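Local coordinates for D7 protein (Aedes aegypti, PDB 3DYE) that binds and sequesters host biogenic amines and leukotrienes in two separate pockets, so modulating the blood feeding of female mosquitoes on vertebrates, at residues E227-C232 with W245-C250; C192-I197 with E262-R267; V64-D69 with T102-A107. One frame throughout, in Å; residues are numbered along the deposited sequence.

Interaction 1: E227-C232 with W245-C250. Unlike the reference sequence in segment 227-232: Glu-227 (reference Lys). With LNR (L-norepinephrine), chain F.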
loop_
_atom_site.group_PDB
_atom_site.type_symbol
_atom_site.label_atom_id
_atom_site.label_comp_id
_atom_site.label_asym_id
_atom_site.label_seq_id
_atom_site.Cartn_x
_atom_site.Cartn_y
_atom_site.Cartn_z
ATOM N N GLU A 227 -22.658 5.075 -4.398
ATOM C CA GLU A 227 -23.792 4.734 -5.262
ATOM C C GLU A 227 -23.294 4.330 -6.646
ATOM O O GLU A 227 -23.756 3.336 -7.220
ATOM C CB GLU A 227 -24.772 5.907 -5.357
ATOM C CG GLU A 227 -25.482 6.202 -4.040
ATOM C CD GLU A 227 -26.262 7.508 -4.043
ATOM O OE1 GLU A 227 -26.092 8.331 -4.975
ATOM O OE2 GLU A 227 -27.043 7.719 -3.094
ATOM N N VAL A 228 -22.336 5.092 -7.164
ATOM C CA VAL A 228 -21.696 4.752 -8.432
ATOM C C VAL A 228 -21.030 3.375 -8.359
ATOM O O VAL A 228 -21.276 2.519 -9.219
ATOM C CB VAL A 228 -20.697 5.855 -8.885
ATOM C CG1 VAL A 228 -19.789 5.350 -10.007
ATOM C CG2 VAL A 228 -21.460 7.083 -9.349
ATOM N N LEU A 229 -20.211 3.152 -7.331
ATOM C CA LEU A 229 -19.488 1.879 -7.210
ATOM C C LEU A 229 -20.436 0.693 -7.019
ATOM O O LEU A 229 -20.157 -0.410 -7.495
ATOM C CB LEU A 229 -18.432 1.931 -6.102
ATOM C CG LEU A 229 -17.200 2.800 -6.407
ATOM C CD1 LEU A 229 -16.325 2.898 -5.168
ATOM C CD2 LEU A 229 -16.394 2.262 -7.590
ATOM N N ASN A 230 -21.558 0.924 -6.343
ATOM C CA ASN A 230 -22.571 -0.114 -6.178
ATOM C C ASN A 230 -23.155 -0.520 -7.526
ATOM O O ASN A 230 -23.320 -1.713 -7.805
ATOM C CB ASN A 230 -23.682 0.336 -5.218
ATOM C CG ASN A 230 -23.241 0.324 -3.759
ATOM O OD1 ASN A 230 -22.237 -0.291 -3.401
ATOM N ND2 ASN A 230 -24.002 1.006 -2.908
ATOM N N ASP A 231 -23.439 0.474 -8.365
ATOM C CA ASP A 231 -23.941 0.217 -9.713
ATOM C C ASP A 231 -22.883 -0.492 -10.564
ATOM O O ASP A 231 -23.193 -1.465 -11.255
ATOM C CB ASP A 231 -24.416 1.515 -10.375
ATOM C CG ASP A 231 -25.766 1.992 -9.841
ATOM O OD1 ASP A 231 -26.488 1.202 -9.197
ATOM O OD2 ASP A 231 -26.117 3.167 -10.079
ATOM N N CYS A 232 -21.636 -0.022 -10.477
ATOM C CA CYS A 232 -20.505 -0.647 -11.173
ATOM C C CYS A 232 -20.339 -2.126 -10.794
ATOM O O CYS A 232 -20.117 -2.965 -11.664
ATOM C CB CYS A 232 -19.194 0.103 -10.895
ATOM S SG CYS A 232 -19.076 1.826 -11.493
ATOM N N TRP A 245 -9.827 -2.793 -14.858
ATOM C CA TRP A 245 -10.230 -1.951 -15.982
ATOM C C TRP A 245 -11.718 -1.602 -15.910
ATOM O O TRP A 245 -12.090 -0.451 -16.121
ATOM C CB TRP A 245 -9.868 -2.619 -17.308
ATOM C CG TRP A 245 -10.351 -1.896 -18.528
ATOM C CD1 TRP A 245 -9.763 -0.828 -19.142
ATOM C CD2 TRP A 245 -11.522 -2.204 -19.289
ATOM N NE1 TRP A 245 -10.496 -0.450 -20.240
ATOM C CE2 TRP A 245 -11.582 -1.278 -20.355
ATOM C CE3 TRP A 245 -12.527 -3.176 -19.177
ATOM C CZ2 TRP A 245 -12.609 -1.293 -21.306
ATOM C CZ3 TRP A 245 -13.555 -3.189 -20.125
ATOM C CH2 TRP A 245 -13.583 -2.251 -21.174
ATOM N N HIS A 246 -12.553 -2.591 -15.598
ATOM C CA HIS A 246 -13.991 -2.367 -15.437
ATOM C C HIS A 246 -14.283 -1.188 -14.498
ATOM O O HIS A 246 -15.001 -0.272 -14.868
ATOM C CB HIS A 246 -14.702 -3.616 -14.917
ATOM C CG HIS A 246 -16.137 -3.372 -14.563
ATOM N ND1 HIS A 246 -17.114 -3.181 -15.517
ATOM C CD2 HIS A 246 -16.754 -3.252 -13.364
ATOM C CE1 HIS A 246 -18.273 -2.965 -14.919
ATOM N NE2 HIS A 246 -18.079 -2.992 -13.613
ATOM N N TYR A 247 -13.721 -1.217 -13.293
ATOM C CA TYR A 247 -14.000 -0.168 -12.310
ATOM C C TYR A 247 -13.388 1.179 -12.663
ATOM O O TYR A 247 -13.984 2.225 -12.384
ATOM C CB TYR A 247 -13.561 -0.593 -10.908
ATOM C CG TYR A 247 -14.488 -1.632 -10.347
ATOM C CD1 TYR A 247 -15.755 -1.275 -9.875
ATOM C CD2 TYR A 247 -14.125 -2.973 -10.319
ATOM C CE1 TYR A 247 -16.624 -2.219 -9.371
ATOM C CE2 TYR A 247 -14.991 -3.933 -9.808
ATOM C CZ TYR A 247 -16.236 -3.549 -9.335
ATOM O OH TYR A 247 -17.102 -4.488 -8.833
ATOM N N TYR A 248 -12.205 1.151 -13.268
ATOM C CA TYR A 248 -11.588 2.376 -13.764
ATOM C C TYR A 248 -12.486 3.044 -14.815
ATOM O O TYR A 248 -12.813 4.229 -14.706
ATOM C CB TYR A 248 -10.205 2.083 -14.349
ATOM C CG TYR A 248 -9.539 3.301 -14.945
ATOM C CD1 TYR A 248 -8.932 4.251 -14.133
ATOM C CD2 TYR A 248 -9.523 3.502 -16.330
ATOM C CE1 TYR A 248 -8.318 5.376 -14.681
ATOM C CE2 TYR A 248 -8.918 4.625 -16.889
ATOM C CZ TYR A 248 -8.321 5.554 -16.060
ATOM O OH TYR A 248 -7.722 6.661 -16.615
ATOM N N LYS A 249 -12.883 2.264 -15.817
ATOM C CA LYS A 249 -13.750 2.740 -16.899
ATOM C C LYS A 249 -15.046 3.318 -16.334
ATOM O O LYS A 249 -15.466 4.414 -16.711
ATOM C CB LYS A 249 -14.063 1.589 -17.862
ATOM C CG LYS A 249 -15.061 1.932 -18.971
ATOM C CD LYS A 249 -15.230 0.772 -19.941
ATOM C CE LYS A 249 -16.388 1.008 -20.917
ATOM N NZ LYS A 249 -16.186 2.165 -21.859
ATOM N N CYS A 250 -15.659 2.562 -15.426
ATOM C CA CYS A 250 -16.956 2.884 -14.859
ATOM C C CYS A 250 -16.873 4.217 -14.104
ATOM O O CYS A 250 -17.704 5.100 -14.314
ATOM C CB CYS A 250 -17.412 1.729 -13.960
ATOM S SG CYS A 250 -19.153 1.674 -13.523
HETATM O OAC LNR F . -1.348 5.704 -16.435
HETATM C CAJ LNR F . -2.516 6.288 -16.057
HETATM C CAG LNR F . -2.548 7.621 -15.650
HETATM C CAI LNR F . -3.705 5.583 -16.072
HETATM O OAB LNR F . -3.757 4.281 -16.466
HETATM C CAE LNR F . -4.870 6.229 -15.680
HETATM C CAF LNR F . -4.855 7.466 -15.307
HETATM C CAK LNR F . -3.772 8.173 -15.270
HETATM C CAL LNR F . -3.887 9.580 -14.818
HETATM O OAD LNR F . -4.485 10.339 -15.867
HETATM C CAH LNR F . -2.542 10.193 -14.434
HETATM N NAA LNR F . -2.755 11.389 -13.638
#

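Interaction 2: C192-I197 with E262-R267. With LNR (L-norepinephrine), chain F.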
loop_
_atom_site.group_PDB
_atom_site.type_symbol
_atom_site.label_atom_id
_atom_site.label_comp_id
_atom_site.label_asym_id
_atom_site.label_seq_id
_atom_site.Cartn_x
_atom_site.Cartn_y
_atom_site.Cartn_z
ATOM N N CYS A 192 -2.445 -3.008 -13.184
ATOM C CA CYS A 192 -1.224 -2.615 -12.483
ATOM C C CYS A 192 -1.470 -1.389 -11.613
ATOM O O CYS A 192 -1.076 -1.361 -10.439
ATOM C CB CYS A 192 -0.101 -2.343 -13.495
ATOM S SG CYS A 192 1.510 -1.857 -12.807
ATOM N N VAL A 193 -2.114 -0.375 -12.183
ATOM C CA VAL A 193 -2.331 0.877 -11.449
ATOM C C VAL A 193 -3.339 0.663 -10.318
ATOM O O VAL A 193 -3.074 1.026 -9.170
ATOM C CB VAL A 193 -2.774 2.047 -12.379
ATOM C CG1 VAL A 193 -3.094 3.303 -11.566
ATOM C CG2 VAL A 193 -1.675 2.362 -13.391
ATOM N N MET A 194 -4.478 0.054 -10.641
ATOM C CA MET A 194 -5.565 -0.088 -9.665
ATOM C C MET A 194 -5.138 -0.936 -8.464
ATOM O O MET A 194 -5.491 -0.631 -7.325
ATOM C CB MET A 194 -6.835 -0.643 -10.323
ATOM C CG MET A 194 -7.459 0.311 -11.354
ATOM S SD MET A 194 -8.323 1.708 -10.594
ATOM C CE MET A 194 -9.876 0.923 -10.160
ATOM N N LYS A 195 -4.370 -1.988 -8.721
ATOM C CA LYS A 195 -3.848 -2.815 -7.632
ATOM C C LYS A 195 -2.747 -2.082 -6.868
ATOM O O LYS A 195 -2.621 -2.222 -5.646
ATOM C CB LYS A 195 -3.365 -4.172 -8.151
ATOM C CG LYS A 195 -4.526 -5.102 -8.464
ATOM C CD LYS A 195 -4.085 -6.401 -9.069
ATOM C CE LYS A 195 -5.293 -7.316 -9.197
ATOM N NZ LYS A 195 -5.039 -8.473 -10.084
ATOM N N GLY A 196 -1.966 -1.283 -7.593
ATOM C CA GLY A 196 -0.845 -0.544 -7.011
ATOM C C GLY A 196 -1.275 0.499 -5.992
ATOM O O GLY A 196 -0.576 0.742 -5.007
ATOM N N ILE A 197 -2.423 1.125 -6.231
ATOM C CA ILE A 197 -2.980 2.078 -5.266
ATOM C C ILE A 197 -4.105 1.471 -4.425
ATOM O O ILE A 197 -4.824 2.191 -3.721
ATOM C CB ILE A 197 -3.440 3.388 -5.945
ATOM C CG1 ILE A 197 -4.473 3.086 -7.042
ATOM C CG2 ILE A 197 -2.210 4.167 -6.461
ATOM C CD1 ILE A 197 -5.223 4.297 -7.516
ATOM N N GLU A 262 -9.800 14.144 -9.773
ATOM C CA GLU A 262 -9.115 14.939 -8.753
ATOM C C GLU A 262 -8.458 14.048 -7.681
ATOM O O GLU A 262 -7.291 14.261 -7.304
ATOM C CB GLU A 262 -10.080 15.927 -8.103
ATOM C CG GLU A 262 -9.389 16.900 -7.146
ATOM C CD GLU A 262 -10.281 18.040 -6.697
ATOM O OE1 GLU A 262 -11.415 18.150 -7.206
ATOM O OE2 GLU A 262 -9.836 18.833 -5.834
ATOM N N ALA A 263 -9.213 13.054 -7.205
ATOM C CA ALA A 263 -8.733 12.142 -6.164
ATOM C C ALA A 263 -7.563 11.285 -6.675
ATOM O O ALA A 263 -6.577 11.053 -5.957
ATOM C CB ALA A 263 -9.888 11.251 -5.668
ATOM N N PHE A 264 -7.694 10.824 -7.918
ATOM C CA PHE A 264 -6.722 9.930 -8.568
ATOM C C PHE A 264 -5.421 10.695 -8.824
ATOM O O PHE A 264 -4.329 10.166 -8.595
ATOM C CB PHE A 264 -7.327 9.422 -9.885
ATOM C CG PHE A 264 -6.895 8.028 -10.302
ATOM C CD1 PHE A 264 -7.123 6.921 -9.484
ATOM C CD2 PHE A 264 -6.322 7.823 -11.555
ATOM C CE1 PHE A 264 -6.757 5.633 -9.897
ATOM C CE2 PHE A 264 -5.961 6.537 -11.980
ATOM C CZ PHE A 264 -6.177 5.444 -11.144
ATOM N N ASP A 265 -5.544 11.943 -9.287
ATOM C CA ASP A 265 -4.384 12.829 -9.487
ATOM C C ASP A 265 -3.593 13.053 -8.194
ATOM O O ASP A 265 -2.364 12.973 -8.188
ATOM C CB ASP A 265 -4.805 14.188 -10.073
ATOM C CG ASP A 265 -5.122 14.126 -11.568
ATOM O OD1 ASP A 265 -4.905 13.076 -12.218
ATOM O OD2 ASP A 265 -5.593 15.152 -12.102
ATOM N N TYR A 266 -4.300 13.312 -7.095
ATOM C CA TYR A 266 -3.639 13.500 -5.801
ATOM C C TYR A 266 -2.988 12.196 -5.344
ATOM O O TYR A 266 -1.873 12.210 -4.826
ATOM C CB TYR A 266 -4.620 14.015 -4.738
ATOM C CG TYR A 266 -3.984 14.499 -3.435
ATOM C CD1 TYR A 266 -2.744 15.146 -3.423
ATOM C CD2 TYR A 266 -4.648 14.339 -2.212
ATOM C CE1 TYR A 266 -2.174 15.614 -2.218
ATOM C CE2 TYR A 266 -4.091 14.809 -1.004
ATOM C CZ TYR A 266 -2.856 15.437 -1.015
ATOM O OH TYR A 266 -2.315 15.886 0.176
ATOM N N ARG A 267 -3.675 11.073 -5.554
ATOM C CA ARG A 267 -3.102 9.768 -5.199
ATOM C C ARG A 267 -1.790 9.542 -5.951
ATOM O O ARG A 267 -0.811 9.069 -5.368
ATOM C CB ARG A 267 -4.093 8.625 -5.467
ATOM C CG ARG A 267 -3.587 7.230 -5.029
ATOM C CD ARG A 267 -3.037 7.229 -3.590
ATOM N NE ARG A 267 -2.585 5.910 -3.144
ATOM C CZ ARG A 267 -3.383 4.978 -2.623
ATOM N NH1 ARG A 267 -4.682 5.214 -2.478
ATOM N NH2 ARG A 267 -2.880 3.811 -2.233
HETATM O OAC LNR F . -1.348 5.704 -16.435
HETATM C CAJ LNR F . -2.516 6.288 -16.057
HETATM C CAG LNR F . -2.548 7.621 -15.650
HETATM C CAI LNR F . -3.705 5.583 -16.072
HETATM O OAB LNR F . -3.757 4.281 -16.466
HETATM C CAE LNR F . -4.870 6.229 -15.680
HETATM C CAF LNR F . -4.855 7.466 -15.307
HETATM C CAK LNR F . -3.772 8.173 -15.270
HETATM C CAL LNR F . -3.887 9.580 -14.818
HETATM O OAD LNR F . -4.485 10.339 -15.867
HETATM C CAH LNR F . -2.542 10.193 -14.434
HETATM N NAA LNR F . -2.755 11.389 -13.638
#

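Interaction 3: V64-D69 with T102-A107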
loop_
_atom_site.group_PDB
_atom_site.type_symbol
_atom_site.label_atom_id
_atom_site.label_comp_id
_atom_site.label_asym_id
_atom_site.label_seq_id
_atom_site.Cartn_x
_atom_site.Cartn_y
_atom_site.Cartn_z
ATOM N N VAL A 64 -10.300 -12.129 13.229
ATOM C CA VAL A 64 -11.479 -12.998 13.154
ATOM C C VAL A 64 -11.305 -14.181 14.106
ATOM O O VAL A 64 -12.192 -14.466 14.918
ATOM C CB VAL A 64 -11.762 -13.492 11.713
ATOM C CG1 VAL A 64 -13.050 -14.304 11.670
ATOM C CG2 VAL A 64 -11.865 -12.318 10.750
ATOM N N ALA A 65 -10.151 -14.844 14.011
ATOM C CA ALA A 65 -9.796 -15.975 14.866
ATOM C C ALA A 65 -9.426 -15.532 16.283
ATOM O O ALA A 65 -9.458 -16.333 17.221
ATOM C CB ALA A 65 -8.636 -16.750 14.240
ATOM N N GLN A 66 -9.093 -14.248 16.420
ATOM C CA GLN A 66 -8.565 -13.668 17.659
ATOM C C GLN A 66 -7.327 -14.447 18.116
ATOM O O GLN A 66 -7.175 -14.817 19.283
ATOM C CB GLN A 66 -9.659 -13.540 18.733
ATOM C CG GLN A 66 -10.642 -12.396 18.430
ATOM C CD GLN A 66 -11.906 -12.418 19.283
ATOM O OE1 GLN A 66 -12.608 -11.289 19.317
ATOM N NE2 GLN A 66 -12.255 -13.432 19.885
ATOM N N LYS A 67 -6.441 -14.685 17.151
ATOM C CA LYS A 67 -5.230 -15.466 17.349
ATOM C C LYS A 67 -4.129 -14.931 16.452
ATOM O O LYS A 67 -4.398 -14.381 15.382
ATOM C CB LYS A 67 -5.462 -16.928 16.954
ATOM C CG LYS A 67 -6.358 -17.737 17.867
ATOM C CD LYS A 67 -6.612 -19.103 17.236
ATOM C CE LYS A 67 -7.634 -19.910 18.008
ATOM N NZ LYS A 67 -8.979 -19.296 17.947
ATOM N N PHE A 68 -2.888 -15.126 16.882
ATOM C CA PHE A 68 -1.742 -14.884 16.020
ATOM C C PHE A 68 -1.539 -16.072 15.084
ATOM O O PHE A 68 -1.942 -17.195 15.397
ATOM C CB PHE A 68 -0.489 -14.618 16.848
ATOM C CG PHE A 68 -0.555 -13.354 17.649
ATOM C CD1 PHE A 68 -0.077 -12.154 17.120
ATOM C CD2 PHE A 68 -1.101 -13.351 18.934
ATOM C CE1 PHE A 68 -0.140 -10.969 17.859
ATOM C CE2 PHE A 68 -1.160 -12.171 19.679
ATOM C CZ PHE A 68 -0.681 -10.982 19.139
ATOM N N ASP A 69 -0.917 -15.811 13.936
ATOM C CA ASP A 69 -0.757 -16.809 12.883
ATOM C C ASP A 69 0.699 -16.832 12.405
ATOM O O ASP A 69 1.144 -15.945 11.672
ATOM C CB ASP A 69 -1.726 -16.499 11.732
ATOM C CG ASP A 69 -1.739 -17.571 10.650
ATOM O OD1 ASP A 69 -0.959 -18.543 10.726
ATOM O OD2 ASP A 69 -2.544 -17.424 9.703
ATOM N N THR A 102 -5.841 -13.951 21.815
ATOM C CA THR A 102 -5.773 -12.568 22.266
ATOM C C THR A 102 -6.950 -11.778 21.714
ATOM O O THR A 102 -7.314 -11.930 20.546
ATOM C CB THR A 102 -4.429 -11.925 21.839
ATOM O OG1 THR A 102 -3.345 -12.679 22.394
ATOM C CG2 THR A 102 -4.316 -10.480 22.309
ATOM N N ASN A 103 -7.546 -10.945 22.564
ATOM C CA ASN A 103 -8.653 -10.079 22.154
ATOM C C ASN A 103 -8.235 -9.078 21.085
ATOM O O ASN A 103 -7.087 -8.630 21.061
ATOM C CB ASN A 103 -9.231 -9.338 23.362
ATOM C CG ASN A 103 -9.861 -10.275 24.381
ATOM O OD1 ASN A 103 -10.353 -11.353 24.038
ATOM N ND2 ASN A 103 -9.854 -9.861 25.644
ATOM N N ASN A 104 -9.174 -8.731 20.207
ATOM C CA ASN A 104 -8.907 -7.768 19.142
ATOM C C ASN A 104 -9.120 -6.311 19.549
ATOM O O ASN A 104 -10.049 -5.640 19.086
ATOM C CB ASN A 104 -9.658 -8.120 17.848
ATOM C CG ASN A 104 -11.112 -8.458 18.081
ATOM O OD1 ASN A 104 -11.679 -8.161 19.134
ATOM N ND2 ASN A 104 -11.733 -9.086 17.085
ATOM N N ASP A 105 -8.273 -5.852 20.459
ATOM C CA ASP A 105 -8.123 -4.434 20.745
ATOM C C ASP A 105 -6.635 -4.119 20.680
ATOM O O ASP A 105 -5.801 -5.000 20.909
ATOM C CB ASP A 105 -8.737 -4.045 22.099
ATOM C CG ASP A 105 -8.196 -4.863 23.258
ATOM O OD1 ASP A 105 -8.711 -5.978 23.500
ATOM O OD2 ASP A 105 -7.274 -4.379 23.949
ATOM N N CYS A 106 -6.308 -2.874 20.344
ATOM C CA CYS A 106 -4.918 -2.451 20.167
ATOM C C CYS A 106 -4.028 -2.836 21.342
ATOM O O CYS A 106 -2.984 -3.460 21.152
ATOM C CB CYS A 106 -4.837 -0.944 19.948
ATOM S SG CYS A 106 -5.584 -0.346 18.426
ATOM N N ALA A 107 -4.449 -2.464 22.552
ATOM C CA ALA A 107 -3.670 -2.721 23.760
ATOM C C ALA A 107 -3.342 -4.202 23.944
ATOM O O ALA A 107 -2.184 -4.544 24.189
ATOM C CB ALA A 107 -4.384 -2.165 24.994
#

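Interaction 1: E227-C232 with W245-C250
Cys-232 and Cys-250 are joined by a disulfide, a covalent staple between helices 223-233 and 243-252. The SG atoms of Cys-232 and Cys-250 lie 2.0 Å apart, with a torsion of -97° about the S-S bond, close to the unstrained right angle. The two halves reach it differently. In Cys-232 the sulfur stands beside the backbone N, whereas in Cys-250 it swings anti to the backbone N, and both CB atoms start out facing the partner helix.

One turn before Cys-250, His-246 adds a polar tie. Its NE2 donates to the carbonyl O of Cys-232 over 2.8 Å, with an almost straight N-H...O angle of 168°. The oxygen lies close to the plane of the imidazole, but the donor sits well above the carbonyl plane. This is the PBP/GOBP architecture, in which disulfides pin neighbouring helices; here the two run at 135° to each other, nearer antiparallel than parallel, and Cys-232 is gripped through both its sulfur and its carbonyl.

Tyr-247 fills the space alongside. Its ring leans toward helix 223-233, and CE1 of Tyr-247 meets CB of Cys-232 at 3.8 Å. CD2 of Leu-229 reaches CD1 of the Tyr-247 ring more loosely, at 4.3 Å, while CD2 of His-246 sits over the centre of one ring face. The hydroxyl of Tyr-247 is hydrogen-bonded to Glu-236, and its CB packs against Met-194 of helix 184-196.

Interaction 2: C192-I197 with E262-R267
Phe-264 of helix 257-271 packs against Val-193 and Met-194 near the end of helix 184-196. Its ring reaches across to Val-193, whose CG1 meets CZ of Phe-264 at 3.8 Å, the two side chains crossing aslant. Met-194 starts out pointing away from this helix, but its chain folds back through successive bends (chi2 -75°, chi3 -80°) and brings the sulfur into a Met-aromatic contact. SD of Met-194 lies 5.3 Å from the Phe-264 ring centroid, oblique to the ring. Ile-197 also borders the ring, though its close approach there is doubtful. Phe-154 meets Phe-264 edge-to-face, placing the ring in a larger aromatic cluster. The ring edge of Phe-264 faces the catechol ring of the bound noradrenaline, with CE2 of Phe-264 3.6 Å from CAF of the ligand.

Asp-265, the next residue, turns from helix 184-196 to the same ligand. Its OD1 accepts a weak hydrogen bond of 3.1 Å from the amine nitrogen NAA of noradrenaline, and also bonds to the hydroxyl of Tyr-178.

Arg-267 closes the sequence by returning to Ile-197. CG of Arg-267 leaves anti to the backbone N, and the chain then bends at chi2 (49°), which lays the guanidinium beside the end of helix 184-196. One face of that group is covered by CB of Ile-197, 3.6 Å above its centre, and CG2 of Ile-197 packs on CG of Arg-267 at 3.7 Å. Salt bridges from NH1 to Asp-214 and Glu-210 probably keep this buried charge balanced.

Apolar helix packing thus doubles as a wall of the C-terminal amine pocket, where Asp-265, Glu-268 and Glu-158 bind the ligand.

Interaction 3: V64-D69 with T102-A107
Gln-66 and Thr-102 bring the two backbones together through one hydrogen bond, in which N of Thr-102 donates to O of Gln-66 over 3.0 Å, at an N-H...O angle of 152°. The donor lies above the carbonyl plane of Gln-66, and this is the one clear hydrogen bond between the segments.

Among the side chains, Phe-68 packs against Thr-102. Its CG stands anti to the carbonyl carbon (chi1 -66°), which carries the ring to Thr-102, and OG1 of Thr-102 meets the ring edge at CE2 of Phe-68, 3.5 Å away. The same hydroxyl is hydrogen-bonded to the carbonyl of Pro-100. Phe-68 also touches Ala-112 and Tyr-113 of helix 106-119 and meets Tyr-61 edge-to-face.

Farther out, Gln-66 lies across Asn-104, the two amide planes turned 79° apart, and CB of Gln-66 comes within 3.4 Å of the carbonyl O of Thr-102. ND2 of Asn-104 is held by the carbonyl of Pro-63. On the outer side, NZ of Lys-67 curls back to O of Ala-65 at 3.1 Å.

An inverse gamma turn is centred on Asn-104, and Asp-105 follows as the N-cap of helix 106-119, whose first turn is fastened by Cys-106 to Cys-49. In the other segment Gln-66 and Lys-67 pair with Asp-62 as a G1 beta bulge in the small hairpin of strands 61-62 and 67-68.

How the interactions relate
Interactions 1 and 2 are buried contacts of the C-terminal half, whereas interaction 3 lies at the surface of the N-terminal half, about 21 Å from either by nearest atoms. The first two touch: Tyr-248 packs on Phe-264, and Met-194 reaches Tyr-247 and Tyr-248, so helices 184-196, 243-252 and 257-271 pack together beside noradrenaline, which both interactions meet. Their chemistry differs with place. Interaction 1 locks two helices covalently, interaction 2 relies on apolar and aromatic packing beside a buried arginine held by salt bridges, and interaction 3 joins a hairpin to a loop through one backbone hydrogen bond, polar side chains and the edge of a phenylalanine ring.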